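Long-range contacts in alpha-1,2-mannosidase (Trichoderma reesei, PDB 1HCU), which probably trims alpha-1,2-linked mannose residues from high-mannose N-glycans as a calcium-dependent hydrolase of glycosyl hydrolase family 47: residues A[283-288]-A[356-361]; A[289-294]-A[332-337]; A[346-351]-A[435-440]. All coordinates share one frame; numbering follows the deposited sequence.

Contact 1 (A[283-288]-A[356-361]); sequences HPSTRK and AWVDSV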
# COMPACT_ATOMS: atom_id res chain seq x y z
N HIS A 283 21.49 -8.43 -7.99
CA HIS A 283 21.21 -9.31 -9.14
C HIS A 283 21.41 -10.78 -8.80
O HIS A 283 22.46 -11.16 -8.30
CB HIS A 283 22.11 -8.92 -10.32
CG HIS A 283 22.09 -7.46 -10.65
ND1 HIS A 283 20.97 -6.82 -11.12
CD2 HIS A 283 23.05 -6.52 -10.54
CE1 HIS A 283 21.23 -5.53 -11.28
NE2 HIS A 283 22.49 -5.32 -10.93
N PRO A 284 20.40 -11.62 -9.06
CA PRO A 284 20.52 -13.06 -8.78
C PRO A 284 21.66 -13.66 -9.59
O PRO A 284 21.80 -13.40 -10.78
CB PRO A 284 19.17 -13.62 -9.22
CG PRO A 284 18.24 -12.48 -8.97
CD PRO A 284 19.03 -11.29 -9.48
N SER A 285 22.48 -14.48 -8.93
CA SER A 285 23.62 -15.10 -9.58
C SER A 285 23.24 -15.91 -10.84
O SER A 285 24.02 -15.98 -11.78
CB SER A 285 24.37 -16.00 -8.59
OG SER A 285 23.57 -17.07 -8.11
N THR A 286 22.04 -16.50 -10.87
CA THR A 286 21.62 -17.28 -12.02
C THR A 286 20.85 -16.48 -13.07
O THR A 286 20.63 -16.96 -14.18
CB THR A 286 20.72 -18.46 -11.61
OG1 THR A 286 19.65 -17.98 -10.78
CG2 THR A 286 21.52 -19.52 -10.87
N ARG A 287 20.43 -15.28 -12.69
CA ARG A 287 19.69 -14.38 -13.58
C ARG A 287 20.13 -12.94 -13.33
O ARG A 287 19.42 -12.17 -12.66
CB ARG A 287 18.18 -14.51 -13.34
CG ARG A 287 17.57 -15.85 -13.77
CD ARG A 287 17.59 -16.03 -15.29
NE ARG A 287 16.75 -15.05 -15.97
CZ ARG A 287 15.42 -15.14 -16.07
NH1 ARG A 287 14.77 -16.17 -15.54
NH2 ARG A 287 14.74 -14.18 -16.68
N LYS A 288 21.29 -12.58 -13.86
CA LYS A 288 21.82 -11.24 -13.69
C LYS A 288 20.89 -10.16 -14.26
O LYS A 288 20.84 -9.04 -13.73
CB LYS A 288 23.19 -11.13 -14.36
CG LYS A 288 24.34 -10.94 -13.38
CD LYS A 288 25.00 -12.24 -13.01
CE LYS A 288 25.85 -12.76 -14.16
NZ LYS A 288 26.69 -13.91 -13.69
N ALA A 356 14.15 -15.45 -2.13
CA ALA A 356 15.55 -15.09 -1.94
C ALA A 356 16.44 -15.54 -3.11
O ALA A 356 16.02 -16.30 -3.97
CB ALA A 356 16.06 -15.68 -0.63
N TRP A 357 17.68 -15.06 -3.12
CA TRP A 357 18.59 -15.42 -4.19
C TRP A 357 20.03 -15.32 -3.70
O TRP A 357 20.27 -15.12 -2.51
CB TRP A 357 18.36 -14.49 -5.39
CG TRP A 357 18.60 -13.03 -5.08
CD1 TRP A 357 19.72 -12.31 -5.36
CD2 TRP A 357 17.71 -12.14 -4.39
NE1 TRP A 357 19.59 -11.03 -4.88
CE2 TRP A 357 18.37 -10.90 -4.29
CE3 TRP A 357 16.42 -12.27 -3.85
CZ2 TRP A 357 17.78 -9.79 -3.66
CZ3 TRP A 357 15.84 -11.16 -3.23
CH2 TRP A 357 16.52 -9.94 -3.14
N VAL A 358 20.97 -15.48 -4.62
CA VAL A 358 22.38 -15.37 -4.28
C VAL A 358 22.88 -14.10 -4.95
O VAL A 358 22.77 -13.96 -6.17
CB VAL A 358 23.19 -16.57 -4.81
CG1 VAL A 358 24.64 -16.44 -4.40
CG2 VAL A 358 22.61 -17.88 -4.27
N ASP A 359 23.38 -13.15 -4.16
CA ASP A 359 23.89 -11.90 -4.73
C ASP A 359 25.00 -12.23 -5.71
O ASP A 359 25.99 -12.85 -5.34
CB ASP A 359 24.43 -11.00 -3.62
CG ASP A 359 24.83 -9.63 -4.13
OD1 ASP A 359 24.12 -8.65 -3.80
OD2 ASP A 359 25.84 -9.54 -4.86
N SER A 360 24.86 -11.80 -6.96
CA SER A 360 25.87 -12.09 -7.98
C SER A 360 27.21 -11.42 -7.76
O SER A 360 28.23 -11.86 -8.28
CB SER A 360 25.37 -11.70 -9.37
OG SER A 360 25.30 -10.29 -9.51
N VAL A 361 27.22 -10.34 -6.98
CA VAL A 361 28.46 -9.62 -6.73
C VAL A 361 29.18 -10.07 -5.48
O VAL A 361 30.29 -10.61 -5.55
CB VAL A 361 28.20 -8.10 -6.64
CG1 VAL A 361 29.47 -7.37 -6.26
CG2 VAL A 361 27.67 -7.58 -7.97
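Pro284 lies against Trp357 at the tightly packed end of this contact between two loops. The proline ring crosses the indole obliquely, and its CG makes an off-centre CH-pi contact, 4.2 Å from the centroid of the five-membered ring and 30° off the normal. Closer still is Pro284 CA, 3.6 Å from Trp357 CD1. CG of Trp357 sits between the backbone N and the carbonyl carbon (chi1 61°), and Pro284 CG lies 3.9 Å from it; the indole NE1 is hydrogen-bonded to Ser282 OG.

Two backbone bonds tie the loops as a single beta bridge between Pro284 and Asp359. Ser285 N donates to Val358 O at 2.8 Å, and Ser360 N to His283 O, also at 2.8 Å. Pro284 CA makes a bent CA-H...O contact with Val358 O. Beside this bridge Ser285 OG rests 3.4 Å from Val358 CB and is hydrogen-bonded with Tyr376 OH, while Ser360 OG lies 3.6 Å from His283 CB. Within 356-361 an Asx turn forms, Asp359 OD2 accepting from Val361 N.

Toward solvent the fit is looser: the bent chain of exposed Lys288 only grazes Ser360 CB, through CD at 3.7 Å.

The first loop links strand 281-282 to strand 292-297 and includes a type I turn, Pro284 to Arg287; the second leaves strand 354-356. Trp357 also meets Phe292 and packs on Pro303 and Ser305 of strand 300-306, while Val358 touches Trp382 of strand 382-383.

Contact 2 (A[289-294]-A[332-337]); sequences DLTFLS and GIKLAS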
# COMPACT_ATOMS: atom_id res chain seq x y z
N ASP A 289 20.17 -10.49 -15.33
CA ASP A 289 19.25 -9.55 -15.96
C ASP A 289 18.17 -9.08 -15.00
O ASP A 289 17.47 -8.10 -15.27
CB ASP A 289 18.61 -10.17 -17.22
CG ASP A 289 17.89 -11.50 -16.95
OD1 ASP A 289 18.57 -12.52 -16.69
OD2 ASP A 289 16.63 -11.52 -17.01
N LEU A 290 18.03 -9.78 -13.88
CA LEU A 290 17.03 -9.43 -12.89
C LEU A 290 17.59 -8.53 -11.82
O LEU A 290 18.77 -8.62 -11.47
CB LEU A 290 16.49 -10.70 -12.23
CG LEU A 290 15.14 -11.26 -12.66
CD1 LEU A 290 14.87 -11.07 -14.14
CD2 LEU A 290 15.15 -12.71 -12.29
N THR A 291 16.75 -7.65 -11.30
CA THR A 291 17.16 -6.75 -10.25
C THR A 291 16.14 -6.71 -9.13
O THR A 291 14.98 -6.36 -9.35
CB THR A 291 17.36 -5.32 -10.78
OG1 THR A 291 18.39 -5.31 -11.78
CG2 THR A 291 17.75 -4.39 -9.64
N PHE A 292 16.57 -7.07 -7.92
CA PHE A 292 15.72 -7.05 -6.73
C PHE A 292 16.33 -6.11 -5.69
O PHE A 292 17.49 -5.71 -5.80
CB PHE A 292 15.59 -8.45 -6.10
CG PHE A 292 14.95 -9.47 -7.00
CD1 PHE A 292 13.68 -9.25 -7.53
CD2 PHE A 292 15.62 -10.64 -7.33
CE1 PHE A 292 13.09 -10.18 -8.38
CE2 PHE A 292 15.04 -11.58 -8.18
CZ PHE A 292 13.78 -11.35 -8.71
N LEU A 293 15.55 -5.77 -4.66
CA LEU A 293 16.05 -4.90 -3.60
C LEU A 293 16.41 -5.74 -2.37
O LEU A 293 15.57 -6.51 -1.86
CB LEU A 293 15.00 -3.84 -3.23
CG LEU A 293 14.63 -2.82 -4.31
CD1 LEU A 293 13.75 -1.70 -3.75
CD2 LEU A 293 15.91 -2.23 -4.88
N SER A 294 17.65 -5.62 -1.91
CA SER A 294 18.11 -6.34 -0.73
C SER A 294 17.75 -5.51 0.50
O SER A 294 17.45 -4.33 0.38
CB SER A 294 19.63 -6.53 -0.74
OG SER A 294 20.06 -7.41 -1.77
N GLY A 332 12.77 2.19 -11.88
CA GLY A 332 11.46 1.71 -11.50
C GLY A 332 10.92 0.67 -12.49
O GLY A 332 10.31 -0.32 -12.08
N ILE A 333 11.13 0.91 -13.78
CA ILE A 333 10.68 -0.02 -14.83
C ILE A 333 11.36 -1.38 -14.65
O ILE A 333 10.73 -2.43 -14.80
CB ILE A 333 11.02 0.52 -16.25
CG1 ILE A 333 10.17 1.76 -16.55
CG2 ILE A 333 10.75 -0.54 -17.30
CD1 ILE A 333 8.68 1.52 -16.46
N LYS A 334 12.65 -1.35 -14.33
CA LYS A 334 13.43 -2.56 -14.13
C LYS A 334 12.88 -3.31 -12.92
O LYS A 334 12.79 -4.54 -12.92
CB LYS A 334 14.91 -2.20 -13.92
CG LYS A 334 15.82 -3.37 -13.59
CD LYS A 334 15.72 -4.46 -14.65
CE LYS A 334 16.42 -5.74 -14.23
NZ LYS A 334 17.90 -5.68 -14.41
N LEU A 335 12.51 -2.56 -11.89
CA LEU A 335 11.98 -3.15 -10.67
C LEU A 335 10.63 -3.81 -10.91
O LEU A 335 10.40 -4.95 -10.49
CB LEU A 335 11.84 -2.06 -9.60
CG LEU A 335 12.64 -2.17 -8.30
CD1 LEU A 335 14.05 -2.68 -8.55
CD2 LEU A 335 12.66 -0.79 -7.63
N ALA A 336 9.74 -3.10 -11.59
CA ALA A 336 8.42 -3.63 -11.89
C ALA A 336 8.56 -4.93 -12.68
O ALA A 336 7.89 -5.92 -12.41
CB ALA A 336 7.63 -2.61 -12.69
N SER A 337 9.46 -4.91 -13.66
CA SER A 337 9.72 -6.06 -14.51
C SER A 337 10.32 -7.23 -13.75
O SER A 337 9.89 -8.38 -13.91
CB SER A 337 10.68 -5.64 -15.63
OG SER A 337 11.06 -6.76 -16.40
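Lys334 leaves its helix with CG anti to the backbone N (chi1 176°), and bends at chi2 and again at chi4, where the last turn (-79°) sets NZ beside Thr291. Thr291 in turn has OG1 anti to its carbonyl carbon (chi1 -62°), and the two side chains cross at about a right angle. Lys334 NZ donates to Thr291 OG1 at 2.7 Å, although the position of that hydroxyl is less certain in the model. A second, weak bond from the ammonium to Asp289 O is doubtful, since the carbonyl is crowded there. The lysine chain also lies on the threonine, CG 3.8 Å from Thr291 CB.

One residue further along the helix the chemistry turns apolar. Leu335 CD2 meets Leu293 CD1 at 4.1 Å, the leucines again crossing at about a right angle, and Leu335 CD1 meets Leu293 CD2, also at 4.1 Å. The Leu293 side chain is about 9 Å from that of Asp245, a predicted active-site residue.

Strand 292-297 and its lead-in thus lie against helix 326-344. The same helix holds the strand through Tyr339 OH on Leu293 N and its lead-in through Ser338 OG on Thr291 N; Leu335 continues onto Phe316 of helix 312-323, and Ile333 and Ala336 pack on helix 393-405.

Contact 3 (A[346-351]-A[435-440]); sequences TASGIG and NDVTQA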
# COMPACT_ATOMS: atom_id res chain seq x y z
N THR A 346 6.39 -18.90 -11.51
CA THR A 346 5.90 -19.94 -10.60
C THR A 346 4.91 -20.80 -11.38
O THR A 346 4.53 -20.48 -12.50
CB THR A 346 5.18 -19.35 -9.37
OG1 THR A 346 3.99 -18.66 -9.78
CG2 THR A 346 6.10 -18.39 -8.61
N ALA A 347 4.48 -21.90 -10.77
CA ALA A 347 3.53 -22.79 -11.42
C ALA A 347 2.16 -22.13 -11.51
O ALA A 347 1.44 -22.31 -12.49
CB ALA A 347 3.44 -24.12 -10.66
N SER A 348 1.79 -21.35 -10.50
CA SER A 348 0.49 -20.70 -10.54
C SER A 348 0.51 -19.37 -11.31
O SER A 348 -0.55 -18.84 -11.67
CB SER A 348 -0.02 -20.43 -9.12
OG SER A 348 0.80 -19.48 -8.46
N GLY A 349 1.70 -18.85 -11.57
CA GLY A 349 1.79 -17.58 -12.27
C GLY A 349 1.57 -16.43 -11.29
O GLY A 349 1.40 -15.29 -11.70
N ILE A 350 1.59 -16.74 -9.99
CA ILE A 350 1.41 -15.74 -8.94
C ILE A 350 2.70 -15.62 -8.12
O ILE A 350 3.34 -16.63 -7.82
CB ILE A 350 0.23 -16.13 -7.99
CG1 ILE A 350 -1.07 -16.19 -8.80
CG2 ILE A 350 0.11 -15.13 -6.84
CD1 ILE A 350 -2.26 -16.75 -8.03
N GLY A 351 3.08 -14.39 -7.77
CA GLY A 351 4.31 -14.17 -7.02
C GLY A 351 4.28 -14.62 -5.56
O GLY A 351 3.23 -14.56 -4.92
N ASN A 435 -2.50 -20.92 -0.19
CA ASN A 435 -1.37 -21.50 0.52
C ASN A 435 -0.03 -21.65 -0.20
O ASN A 435 1.00 -21.22 0.31
CB ASN A 435 -1.76 -22.87 1.08
CG ASN A 435 -2.94 -22.80 2.03
OD1 ASN A 435 -2.98 -21.95 2.93
ND2 ASN A 435 -3.89 -23.70 1.85
N ASP A 436 -0.03 -22.26 -1.38
CA ASP A 436 1.23 -22.47 -2.08
C ASP A 436 1.23 -21.96 -3.51
O ASP A 436 0.61 -22.54 -4.40
CB ASP A 436 1.56 -23.95 -2.09
CG ASP A 436 3.02 -24.22 -2.37
OD1 ASP A 436 3.67 -23.41 -3.07
OD2 ASP A 436 3.52 -25.26 -1.89
N VAL A 437 1.96 -20.88 -3.71
CA VAL A 437 2.07 -20.23 -5.00
C VAL A 437 2.87 -21.06 -6.01
O VAL A 437 2.65 -20.98 -7.22
CB VAL A 437 2.69 -18.84 -4.81
CG1 VAL A 437 4.04 -18.74 -5.49
CG2 VAL A 437 1.71 -17.79 -5.27
N THR A 438 3.80 -21.87 -5.50
CA THR A 438 4.62 -22.71 -6.36
C THR A 438 3.80 -23.91 -6.84
O THR A 438 4.30 -24.76 -7.58
CB THR A 438 5.87 -23.22 -5.62
OG1 THR A 438 5.49 -24.19 -4.64
CG2 THR A 438 6.59 -22.06 -4.92
N GLN A 439 2.53 -23.97 -6.43
CA GLN A 439 1.64 -25.05 -6.84
C GLN A 439 0.70 -24.52 -7.92
O GLN A 439 0.12 -23.44 -7.77
CB GLN A 439 0.83 -25.53 -5.64
CG GLN A 439 0.75 -27.03 -5.50
CD GLN A 439 0.27 -27.43 -4.12
OE1 GLN A 439 0.91 -27.13 -3.11
NE2 GLN A 439 -0.88 -28.12 -4.07
N ALA A 440 0.55 -25.28 -8.99
CA ALA A 440 -0.30 -24.88 -10.11
C ALA A 440 -1.68 -24.36 -9.73
O ALA A 440 -2.10 -23.30 -10.19
CB ALA A 440 -0.44 -26.04 -11.08
O HOH W 1 6.42 -23.20 -9.07
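Val437 O is the polar centre of this contact, gripped by Ser348. The Ser348 OG hydroxyl donates to it at 2.7 Å, in the carbonyl plane and on a lone pair, while Ser348 N adds a weak bond at 3.4 Å. A chi1 of 66° puts Ser348 OG between its own backbone N and carbonyl carbon, and there it also accepts from Ile350 N in an ST turn. A water bridges the loops nearby, accepting from Ala347 N and donating to Thr438 O.

Apolar contact comes mainly from Val437. Its CG2 packs on Ile350 CG2 at 3.5 Å, and its CG1 reaches Thr346 CG2 at 3.8 Å. Tighter still, both methyls straddle Ile350 O at 3.2 Å, with chi1 (116°) away from a staggered value. On the exposed side Ala347 CB sits 3.3 Å from Thr438 O and 4.3 Å from Ala440 CB.

Within 435-440, a type I turn from Asp436 to Gln439 presents the valine. Asp436 OD1 steadies it, taking Thr438 N in an Asx turn and Thr438 OG1 from the same face of the carboxylate.

The Val437 side chain is about 8 Å from that of Glu353, the predicted proton donor. The 346-351 loop joins helix 326-344 to strand 354-356; Ile350 packs on helix 408-425.

Contact 2 is the buried one, setting a strand against a helix; contacts 1 and 3 join loop to loop and are only partly buried. The first segments of contacts 1 and 2 follow one another without a gap, 283-288 and then 289-294, and touch directly: His283 ND1 probably bonds to Leu290 O, and Pro284 packs on Phe292. Contact 3 stands about 10 Å from both at the nearest atoms, yet its 346-351 loop follows the helix of contact 2 and leads into the strand before the second loop of contact 1. Chemistry follows place: paired backbone bonds in contact 1, a lysine and leucines in contact 2, and a hydroxyl, a valine and a water in contact 3.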